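Local coordinates for protein omega transaminase (Pseudomonas sp., PDB 5LHA) that catalyses the pyridoxal-phosphate-dependent transfer of amino groups between amines and keto acceptors, as an omega (amine) transaminase of fold type I, at residues 88-92 with 93-97; 197-201 with 202-206; 211-214 with 215-219; 436-440 with 441-445. All coordinates share one frame; numbering follows the deposited sequence.

Interaction 1. Residues 88-92 with 93-97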
loop_
_atom_site.group_PDB
_atom_site.type_symbol
_atom_site.label_atom_id
_atom_site.label_comp_id
_atom_site.label_asym_id
_atom_site.label_seq_id
_atom_site.Cartn_x
_atom_site.Cartn_y
_atom_site.Cartn_z
ATOM N N TYR A 88 20.364 17.827 26.485
ATOM C CA TYR A 88 21.338 17.341 25.516
ATOM C C TYR A 88 20.800 16.078 24.852
ATOM O O TYR A 88 19.880 15.430 25.352
ATOM C CB TYR A 88 22.722 17.079 26.126
ATOM C CG TYR A 88 23.817 17.365 25.121
ATOM C CD1 TYR A 88 24.140 18.668 24.775
ATOM C CD2 TYR A 88 24.488 16.334 24.479
ATOM C CE1 TYR A 88 25.117 18.939 23.837
ATOM C CE2 TYR A 88 25.461 16.594 23.529
ATOM C CZ TYR A 88 25.775 17.894 23.211
ATOM O OH TYR A 88 26.746 18.159 22.274
ATOM N N GLN A 89 21.395 15.733 23.713
ATOM C CA GLN A 89 20.958 14.592 22.917
ATOM C C GLN A 89 21.360 13.265 23.564
ATOM O O GLN A 89 22.224 13.207 24.446
ATOM C CB GLN A 89 21.557 14.670 21.513
ATOM C CG GLN A 89 23.072 14.831 21.521
ATOM C CD GLN A 89 23.747 14.131 20.354
ATOM O OE1 GLN A 89 23.619 12.923 20.183
ATOM N NE2 GLN A 89 24.471 14.896 19.542
ATOM N N THR A 90 20.698 12.182 23.117
ATOM C CA THR A 90 21.082 10.818 23.469
ATOM C C THR A 90 21.291 9.956 22.229
ATOM O O THR A 90 21.197 8.726 22.307
ATOM C CB THR A 90 20.052 10.143 24.375
ATOM O OG1 THR A 90 18.846 9.904 23.636
ATOM C CG2 THR A 90 19.758 10.997 25.607
ATOM N N PHE A 91 21.611 10.562 21.088
ATOM C CA PHE A 91 21.885 9.732 19.924
ATOM C C PHE A 91 23.176 8.953 20.159
ATOM O O PHE A 91 23.891 9.191 21.132
ATOM C CB PHE A 91 21.983 10.568 18.648
ATOM C CG PHE A 91 20.650 10.996 18.090
ATOM C CD1 PHE A 91 19.556 11.195 18.929
ATOM C CD2 PHE A 91 20.487 11.201 16.727
ATOM C CE1 PHE A 91 18.338 11.592 18.421
ATOM C CE2 PHE A 91 19.271 11.591 16.207
ATOM C CZ PHE A 91 18.192 11.786 17.049
ATOM N N ASP A 92 23.453 8.010 19.252
ATOM C CA ASP A 92 24.518 7.002 19.338
ATOM C C ASP A 92 25.712 7.347 20.231
ATOM O O ASP A 92 26.526 8.206 19.878
ATOM C CB ASP A 92 25.022 6.704 17.922
ATOM C CG ASP A 92 25.939 5.496 17.856
ATOM O OD1 ASP A 92 25.939 4.670 18.796
ATOM O OD2 ASP A 92 26.657 5.371 16.844
ATOM N N GLY A 93 25.835 6.669 21.377
ATOM C CA GLY A 93 26.998 6.793 22.238
ATOM C C GLY A 93 27.024 7.982 23.174
ATOM O O GLY A 93 28.001 8.144 23.911
ATOM N N ILE A 94 25.984 8.807 23.188
ATOM C CA ILE A 94 25.951 10.013 23.999
ATOM C C ILE A 94 24.731 9.954 24.900
ATOM O O ILE A 94 23.672 9.481 24.480
ATOM C CB ILE A 94 25.922 11.277 23.113
ATOM C CG1 ILE A 94 27.189 11.338 22.251
ATOM C CG2 ILE A 94 25.755 12.549 23.959
ATOM C CD1 ILE A 94 27.326 12.601 21.411
ATOM N N ALA A 95 24.880 10.401 26.143
ATOM C CA ALA A 95 23.708 10.481 27.007
ATOM C C ALA A 95 23.972 11.507 28.108
ATOM O O ALA A 95 24.889 12.327 28.000
ATOM C CB ALA A 95 23.339 9.089 27.549
ATOM N N HIS A 96 23.168 11.449 29.163
ATOM C CA HIS A 96 23.195 12.386 30.274
ATOM C C HIS A 96 22.537 11.704 31.460
ATOM O O HIS A 96 21.824 10.712 31.282
ATOM C CB HIS A 96 22.456 13.689 29.919
ATOM C CG HIS A 96 21.030 13.480 29.512
ATOM N ND1 HIS A 96 20.013 13.311 30.426
ATOM C CD2 HIS A 96 20.449 13.433 28.291
ATOM C CE1 HIS A 96 18.870 13.148 29.787
ATOM N NE2 HIS A 96 19.105 13.224 28.490
ATOM N N PRO A 97 22.750 12.205 32.681
ATOM C CA PRO A 97 22.311 11.427 33.857
ATOM C C PRO A 97 20.814 11.160 33.931
ATOM O O PRO A 97 20.419 10.038 34.277
ATOM C CB PRO A 97 22.813 12.275 35.033
ATOM C CG PRO A 97 24.012 12.960 34.501
ATOM C CD PRO A 97 23.679 13.287 33.064
#
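Ile94 packs against the side chains of Tyr88 and Gln89 as the chain folds back on itself, and these van der Waals contacts carry much of the side-chain meeting. Its CG2 methyl lies at the edge of the Tyr88 ring, near the ring plane and 4.0 Å from Tyr88 CD2. The CD1 methyl, at the end of the other branch, reaches the amide of Gln89, with Ile94 CD1 3.9 Å from Gln89 OE1. Gln89 can offer that amide because its CG stands between the backbone N and the carbonyl carbon (chi1 53°) and the chain bends at chi2. Further along, the CG2 methyl of Thr90 approaches the His96 imidazole obliquely, 3.7 Å from His96 CD2.

The backbone reversal is a type II beta turn from Phe91 to Ile94, with Gly93 at its third position, where phi is positive (82°). Ile94 N donates to Phe91 O at 3.0 Å, in the carbonyl plane, which closes the turn. Flanking the turn, Thr90 CA makes a CA-H...O contact of 3.1 Å with Ile94 O. Gln89 OE1 also takes a weak bond from Phe91 N, which helps to hold the amide beside the turn.

Several polar ends look to the second subunit. There Tyr88 OH bonds Asp57 and Gln89 NE2 bonds the carbonyl of Gly61, while Ile94 and Ala95 pair in parallel with a strand of that chain. Phe91, whose CB is directed away from residues 93-97, has its side chain about 5 Å from a bound pyridoxamine phosphate.

Interaction 2. Residues 197-201 with 202-206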
loop_
_atom_site.group_PDB
_atom_site.type_symbol
_atom_site.label_atom_id
_atom_site.label_comp_id
_atom_site.label_asym_id
_atom_site.label_seq_id
_atom_site.Cartn_x
_atom_site.Cartn_y
_atom_site.Cartn_z
ATOM N N TRP A 197 -23.498 -8.789 18.331
ATOM C CA TRP A 197 -24.333 -9.892 18.786
ATOM C C TRP A 197 -25.460 -9.447 19.701
ATOM O O TRP A 197 -26.208 -10.299 20.191
ATOM C CB TRP A 197 -23.470 -10.941 19.492
ATOM C CG TRP A 197 -22.347 -11.395 18.618
ATOM C CD1 TRP A 197 -22.367 -12.419 17.716
ATOM C CD2 TRP A 197 -21.051 -10.793 18.512
ATOM N NE1 TRP A 197 -21.155 -12.508 17.074
ATOM C CE2 TRP A 197 -20.328 -11.523 17.548
ATOM C CE3 TRP A 197 -20.427 -9.716 19.152
ATOM C CZ2 TRP A 197 -19.012 -11.212 17.207
ATOM C CZ3 TRP A 197 -19.120 -9.410 18.812
ATOM C CH2 TRP A 197 -18.429 -10.154 17.849
ATOM N N ASP A 198 -25.599 -8.141 19.933
ATOM C CA ASP A 198 -26.467 -7.585 20.970
ATOM C C ASP A 198 -26.341 -8.369 22.273
ATOM O O ASP A 198 -27.336 -8.595 22.972
ATOM C CB ASP A 198 -27.917 -7.582 20.484
ATOM C CG ASP A 198 -28.081 -6.839 19.180
ATOM O OD1 ASP A 198 -27.210 -5.997 18.870
ATOM O OD2 ASP A 198 -29.062 -7.109 18.453
ATOM N N CYS A 199 -25.110 -8.757 22.607
ATOM C CA CYS A 199 -24.825 -9.633 23.736
ATOM C C CYS A 199 -24.508 -8.794 24.972
ATOM O O CYS A 199 -23.537 -8.029 24.981
ATOM C CB CYS A 199 -23.668 -10.563 23.373
ATOM S SG CYS A 199 -23.247 -11.801 24.594
ATOM N N ARG A 200 -25.316 -8.947 26.022
ATOM C CA ARG A 200 -25.126 -8.182 27.247
ATOM C C ARG A 200 -24.534 -9.027 28.371
ATOM O O ARG A 200 -24.583 -8.619 29.539
ATOM C CB ARG A 200 -26.448 -7.563 27.702
ATOM C CG ARG A 200 -27.310 -6.983 26.584
ATOM C CD ARG A 200 -26.563 -5.988 25.726
ATOM N NE ARG A 200 -27.416 -5.459 24.671
ATOM C CZ ARG A 200 -26.968 -4.940 23.534
ATOM N NH1 ARG A 200 -25.664 -4.876 23.293
ATOM N NH2 ARG A 200 -27.833 -4.486 22.634
ATOM N N ASP A 201 -23.932 -10.171 28.040
ATOM C CA ASP A 201 -23.324 -11.057 29.027
ATOM C C ASP A 201 -21.819 -11.078 28.810
ATOM O O ASP A 201 -21.360 -11.418 27.708
ATOM C CB ASP A 201 -23.906 -12.471 28.927
ATOM C CG ASP A 201 -23.236 -13.463 29.875
ATOM O OD1 ASP A 201 -22.066 -13.840 29.635
ATOM O OD2 ASP A 201 -23.891 -13.887 30.855
ATOM N N PRO A 202 -21.029 -10.719 29.826
ATOM C CA PRO A 202 -19.581 -10.530 29.606
ATOM C C PRO A 202 -18.837 -11.769 29.128
ATOM O O PRO A 202 -18.026 -11.669 28.201
ATOM C CB PRO A 202 -19.086 -10.067 30.983
ATOM C CG PRO A 202 -20.299 -9.543 31.684
ATOM C CD PRO A 202 -21.430 -10.400 31.205
ATOM N N GLN A 203 -19.054 -12.933 29.750
ATOM C CA GLN A 203 -18.335 -14.131 29.319
ATOM C C GLN A 203 -18.709 -14.511 27.890
ATOM O O GLN A 203 -17.841 -14.884 27.092
ATOM C CB GLN A 203 -18.604 -15.295 30.279
ATOM C CG GLN A 203 -17.730 -16.538 30.053
ATOM C CD GLN A 203 -18.140 -17.371 28.833
ATOM O OE1 GLN A 203 -19.330 -17.573 28.569
ATOM N NE2 GLN A 203 -17.148 -17.854 28.083
ATOM N N ALA A 204 -19.997 -14.427 27.548
ATOM C CA ALA A 204 -20.406 -14.729 26.184
ATOM C C ALA A 204 -19.854 -13.711 25.191
ATOM O O ALA A 204 -19.563 -14.066 24.043
ATOM C CB ALA A 204 -21.928 -14.798 26.097
ATOM N N LEU A 205 -19.705 -12.450 25.610
ATOM C CA LEU A 205 -19.187 -11.413 24.716
ATOM C C LEU A 205 -17.688 -11.570 24.488
ATOM O O LEU A 205 -17.197 -11.351 23.375
ATOM C CB LEU A 205 -19.508 -10.024 25.277
ATOM C CG LEU A 205 -19.121 -8.804 24.434
ATOM C CD1 LEU A 205 -19.789 -8.815 23.060
ATOM C CD2 LEU A 205 -19.481 -7.545 25.176
ATOM N N THR A 206 -16.936 -11.874 25.544
ATOM C CA THR A 206 -15.521 -12.179 25.378
ATOM C C THR A 206 -15.314 -13.338 24.416
ATOM O O THR A 206 -14.440 -13.281 23.543
ATOM C CB THR A 206 -14.892 -12.499 26.731
ATOM O OG1 THR A 206 -14.908 -11.329 27.553
ATOM C CG2 THR A 206 -13.455 -12.994 26.566
#
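Asp201 caps the first turn of helix 202-220, and its side chain, followed outward, shows how the preceding loop is fastened to the helix. It is the N-cap residue, with Pro202 as the first residue of the helix proper. Asp201 CB lies 3.5 Å from Pro202 N, and Asp201 CG stands equally near that nitrogen, which has no hydrogen to give. With CG anti to the backbone N (chi1 176°), the carboxylate swings over the start of the helix. At the tip, Asp201 OD1 accepts from Ala204 N at 3.0 Å, an almost straight bond of 173° that meets the oxygen on its anti side, 17° out of the carboxylate plane. The negative carboxylate at this helix end probably also interacts favourably with the helix dipole. Asp201 O takes the first main-chain bond of the helix, from Leu205 N at 2.9 Å.

Below the cap, apolar groups join loop and helix. Leu205 sends CD1 obliquely toward the indole of Trp197, the two side chains crossing at about a right angle. That indole also stacks with His208 and, through NE1, bonds the carbonyl of Pro196 of the third subunit, so the loop leading into the helix lies at a subunit interface. Cys199 turns toward the helix, where its sulfur settles beside two successive residues: Cys199 SG lies 3.6 Å from Ala204 CB and 4.2 Å from Leu205 CB.

Interaction 3. Residues 211-214 with 215-219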
loop_
_atom_site.group_PDB
_atom_site.type_symbol
_atom_site.label_atom_id
_atom_site.label_comp_id
_atom_site.label_asym_id
_atom_site.label_seq_id
_atom_site.Cartn_x
_atom_site.Cartn_y
_atom_site.Cartn_z
ATOM N N ARG A 211 -13.204 -15.709 19.478
ATOM C CA ARG A 211 -13.428 -16.561 18.315
ATOM C C ARG A 211 -13.244 -15.779 17.017
ATOM O O ARG A 211 -12.634 -16.279 16.064
ATOM C CB ARG A 211 -14.816 -17.193 18.385
ATOM C CG ARG A 211 -15.254 -17.833 17.093
ATOM C CD ARG A 211 -16.615 -18.487 17.237
ATOM N NE ARG A 211 -17.312 -18.570 15.955
ATOM C CZ ARG A 211 -18.520 -19.093 15.797
ATOM N NH1 ARG A 211 -19.172 -19.587 16.843
ATOM N NH2 ARG A 211 -19.078 -19.123 14.592
ATOM N N GLN A 212 -13.752 -14.542 16.971
ATOM C CA GLN A 212 -13.508 -13.680 15.820
ATOM C C GLN A 212 -12.014 -13.443 15.622
ATOM O O GLN A 212 -11.530 -13.385 14.486
ATOM C CB GLN A 212 -14.235 -12.342 15.994
ATOM C CG GLN A 212 -14.031 -11.350 14.850
ATOM C CD GLN A 212 -14.638 -9.980 15.136
ATOM O OE1 GLN A 212 -14.032 -9.145 15.808
ATOM N NE2 GLN A 212 -15.835 -9.744 14.621
ATOM N N LEU A 213 -11.275 -13.269 16.718
ATOM C CA LEU A 213 -9.839 -13.026 16.617
ATOM C C LEU A 213 -9.096 -14.235 16.038
ATOM O O LEU A 213 -8.220 -14.083 15.175
ATOM C CB LEU A 213 -9.292 -12.627 17.990
ATOM C CG LEU A 213 -7.780 -12.568 18.191
ATOM C CD1 LEU A 213 -7.154 -11.539 17.289
ATOM C CD2 LEU A 213 -7.491 -12.240 19.645
ATOM N N GLU A 214 -9.423 -15.446 16.503
ATOM C CA GLU A 214 -8.790 -16.639 15.943
ATOM C C GLU A 214 -9.086 -16.783 14.459
ATOM O O GLU A 214 -8.209 -17.168 13.675
ATOM C CB GLU A 214 -9.248 -17.897 16.672
ATOM C CG GLU A 214 -8.769 -17.987 18.078
ATOM C CD GLU A 214 -9.412 -19.120 18.843
ATOM O OE1 GLU A 214 -10.448 -19.661 18.399
ATOM O OE2 GLU A 214 -8.874 -19.465 19.910
ATOM N N GLU A 215 -10.329 -16.510 14.062
ATOM C CA GLU A 215 -10.700 -16.653 12.662
ATOM C C GLU A 215 -9.922 -15.675 11.793
ATOM O O GLU A 215 -9.426 -16.044 10.721
ATOM C CB GLU A 215 -12.207 -16.454 12.508
ATOM C CG GLU A 215 -13.018 -17.623 13.061
ATOM C CD GLU A 215 -14.474 -17.279 13.296
ATOM O OE1 GLU A 215 -14.838 -16.097 13.121
ATOM O OE2 GLU A 215 -15.253 -18.188 13.659
ATOM N N GLN A 216 -9.766 -14.435 12.262
ATOM C CA GLN A 216 -9.007 -13.442 11.508
ATOM C C GLN A 216 -7.542 -13.837 11.393
ATOM O O GLN A 216 -6.914 -13.622 10.350
ATOM C CB GLN A 216 -9.141 -12.067 12.165
ATOM C CG GLN A 216 -10.518 -11.445 12.023
ATOM C CD GLN A 216 -11.127 -11.673 10.652
ATOM O OE1 GLN A 216 -12.133 -12.371 10.516
ATOM N NE2 GLN A 216 -10.516 -11.095 9.627
ATOM N N ILE A 217 -6.972 -14.376 12.472
ATOM C CA ILE A 217 -5.573 -14.807 12.462
ATOM C C ILE A 217 -5.368 -15.925 11.449
ATOM O O ILE A 217 -4.384 -15.933 10.697
ATOM C CB ILE A 217 -5.131 -15.245 13.872
ATOM C CG1 ILE A 217 -5.121 -14.051 14.828
ATOM C CG2 ILE A 217 -3.763 -15.936 13.830
ATOM C CD1 ILE A 217 -4.811 -14.421 16.263
ATOM N N ALA A 218 -6.274 -16.908 11.452
ATOM C CA ALA A 218 -6.206 -18.004 10.488
ATOM C C ALA A 218 -6.315 -17.502 9.055
ATOM O O ALA A 218 -5.553 -17.924 8.178
ATOM C CB ALA A 218 -7.316 -19.013 10.779
ATOM N N LEU A 219 -7.240 -16.582 8.806
ATOM C CA LEU A 219 -7.462 -16.090 7.452
ATOM C C LEU A 219 -6.215 -15.424 6.887
ATOM O O LEU A 219 -5.867 -15.629 5.718
ATOM C CB LEU A 219 -8.639 -15.110 7.460
ATOM C CG LEU A 219 -8.848 -14.220 6.241
ATOM C CD1 LEU A 219 -9.227 -15.042 5.038
ATOM C CD2 LEU A 219 -9.905 -13.159 6.541
#
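Arg211 reaches one turn ahead in helix 202-220 to Glu215, an i to i+4 salt bridge laid along the helix surface. Its chain is extended from CG to NE, and Arg211 NE donates to Glu215 OE2 at 3.1 Å. The oxygen is met on its syn side but 33° out of the carboxylate plane, and the two flat groups are turned 75° apart. Glu215 OE2 also lies 3.5 Å from Arg211 CG. Asp198 of the third subunit holds the far end of the guanidinium, in a second salt bridge through NH1. A leucine in place of Arg211 would probably cost Glu215 this salt bridge and leave Asp198 of the third subunit without the guanidinium.

Gln212 accepts from Gln216 N through its carbonyl and sends its side-chain amide to Asp188. Next, Leu213 meets Ile217 on the buried side, their CD1 methyls 3.9 Å apart, where Leu250 and Val253 of helix 246-256 also pack on Leu213. Glu214 O receives Ala218 N, while its carboxylate pairs with Arg256.

Over this stretch, Leu213 and Ile217 face helix 246-256, with the Glu214-Arg256 salt bridge also on that helix, while the Arg211 charge, shared between two carboxylates, ties the helix to the third subunit.

Interaction 4. Residues 436-440 with 441-445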
loop_
_atom_site.group_PDB
_atom_site.type_symbol
_atom_site.label_atom_id
_atom_site.label_comp_id
_atom_site.label_asym_id
_atom_site.label_seq_id
_atom_site.Cartn_x
_atom_site.Cartn_y
_atom_site.Cartn_z
ATOM N N LEU A 436 -6.268 12.303 39.530
ATOM C CA LEU A 436 -6.389 11.127 40.385
ATOM C C LEU A 436 -6.381 11.479 41.866
ATOM O O LEU A 436 -6.646 10.603 42.697
ATOM C CB LEU A 436 -5.271 10.138 40.059
ATOM C CG LEU A 436 -5.251 9.694 38.588
ATOM C CD1 LEU A 436 -4.333 8.497 38.378
ATOM C CD2 LEU A 436 -6.649 9.400 38.038
ATOM N N THR A 437 -6.091 12.731 42.209
ATOM C CA THR A 437 -6.215 13.219 43.574
ATOM C C THR A 437 -7.644 13.610 43.941
ATOM O O THR A 437 -7.853 14.118 45.047
ATOM C CB THR A 437 -5.269 14.402 43.798
ATOM O OG1 THR A 437 -5.572 15.445 42.864
ATOM C CG2 THR A 437 -3.817 13.959 43.634
ATOM N N LEU A 438 -8.615 13.372 43.054
ATOM C CA LEU A 438 -10.008 13.713 43.321
ATOM C C LEU A 438 -10.464 13.163 44.667
ATOM O O LEU A 438 -10.153 12.030 45.034
ATOM C CB LEU A 438 -10.901 13.159 42.216
ATOM C CG LEU A 438 -12.326 13.701 42.190
ATOM C CD1 LEU A 438 -12.362 15.030 41.463
ATOM C CD2 LEU A 438 -13.253 12.705 41.528
ATOM N N THR A 439 -11.195 13.980 45.414
ATOM C CA THR A 439 -11.699 13.589 46.721
ATOM C C THR A 439 -13.169 13.188 46.638
ATOM O O THR A 439 -13.832 13.366 45.612
ATOM C CB THR A 439 -11.510 14.729 47.726
ATOM O OG1 THR A 439 -12.323 15.846 47.346
ATOM C CG2 THR A 439 -10.057 15.164 47.757
ATOM N N ARG A 440 -13.667 12.611 47.736
ATOM C CA ARG A 440 -15.104 12.385 47.871
ATOM C C ARG A 440 -15.877 13.667 47.590
ATOM O O ARG A 440 -16.832 13.680 46.804
ATOM C CB ARG A 440 -15.434 11.889 49.280
ATOM C CG ARG A 440 -14.987 10.485 49.626
ATOM C CD ARG A 440 -15.655 10.070 50.930
ATOM N NE ARG A 440 -15.295 8.729 51.381
ATOM C CZ ARG A 440 -15.582 8.264 52.592
ATOM N NH1 ARG A 440 -16.222 9.036 53.459
ATOM N NH2 ARG A 440 -15.229 7.036 52.941
ATOM N N ASP A 441 -15.462 14.757 48.243
ATOM C CA ASP A 441 -16.116 16.052 48.105
ATOM C C ASP A 441 -16.188 16.497 46.648
ATOM O O ASP A 441 -17.262 16.843 46.143
ATOM C CB ASP A 441 -15.364 17.078 48.963
ATOM C CG ASP A 441 -15.419 18.475 48.393
ATOM O OD1 ASP A 441 -16.495 19.107 48.486
ATOM O OD2 ASP A 441 -14.381 18.945 47.867
ATOM N N GLU A 442 -15.049 16.491 45.953
ATOM C CA GLU A 442 -15.058 16.925 44.562
ATOM C C GLU A 442 -15.870 15.977 43.692
ATOM O O GLU A 442 -16.548 16.420 42.758
ATOM C CB GLU A 442 -13.630 17.044 44.037
ATOM C CG GLU A 442 -12.795 18.101 44.714
ATOM C CD GLU A 442 -11.321 17.955 44.398
ATOM O OE1 GLU A 442 -10.881 16.821 44.122
ATOM O OE2 GLU A 442 -10.597 18.972 44.425
ATOM N N ALA A 443 -15.842 14.673 43.997
ATOM C CA ALA A 443 -16.660 13.724 43.241
ATOM C C ALA A 443 -18.144 14.052 43.360
ATOM O O ALA A 443 -18.897 13.918 42.387
ATOM C CB ALA A 443 -16.381 12.292 43.707
ATOM N N GLY A 444 -18.587 14.459 44.553
ATOM C CA GLY A 444 -19.958 14.917 44.718
ATOM C C GLY A 444 -20.259 16.185 43.940
ATOM O O GLY A 444 -21.361 16.354 43.414
ATOM N N LEU A 445 -19.299 17.118 43.896
ATOM C CA LEU A 445 -19.485 18.333 43.104
ATOM C C LEU A 445 -19.728 18.008 41.637
ATOM O O LEU A 445 -20.553 18.652 40.978
ATOM C CB LEU A 445 -18.270 19.252 43.252
ATOM C CG LEU A 445 -18.172 20.412 42.256
ATOM C CD1 LEU A 445 -19.397 21.319 42.316
ATOM C CD2 LEU A 445 -16.902 21.216 42.492
#
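Thr439 places OG1 between its backbone N and carbonyl carbon (chi1 65°), while Glu442 holds CG beside its own N and extends beyond it, so that each side chain reaches the other's backbone. The result is a capping box at the start of helix 440-457. Glu442 N donates to Thr439 OG1 at 3.1 Å in a nearly straight bond of 172°. In return Thr439 N donates to Glu442 OE1, also at 3.1 Å, meeting the oxygen on its anti side and 32° out of the carboxylate plane. The same OE1 is bonded by Asn45 ND2, so two N-H groups grip this one oxygen of a buried glutamate. An alanine at Glu442 is likely to leave Thr439 N and Asn45 without this acceptor and the loop before the helix less firmly held.

Main-chain bonds carry the helix on: Ala443 N to Thr439 O and Gly444 N to Arg440 O. Leu438 closes the inner side, where Leu386 also packs on it. The two methyls of Leu438 divide between neighbouring helix residues: Leu438 CD1 lies 3.5 Å from Glu442 CB and Leu438 CD2 3.8 Å from Ala443 CB.

Overall arrangement
Interaction 1 is the buried member of the set: its turn lies at the interface with the second subunit, near the cofactor, and combines a backbone reversal and local side-chain packing with hydrogen bonds and strand pairing to that subunit. Interactions 2 and 3 share helix 202-220, one at its start and one farther along. They touch through Trp197 and Gln212, and both face the third subunit. The first is mostly at the surface; the second is split between buried hydrocarbon and charged groups. Interaction 4, partly buried and untouched by other chains, opens helix 440-457. It shares N-capping with interaction 2, but there a single aspartate does what a threonine and a reciprocal glutamate do here.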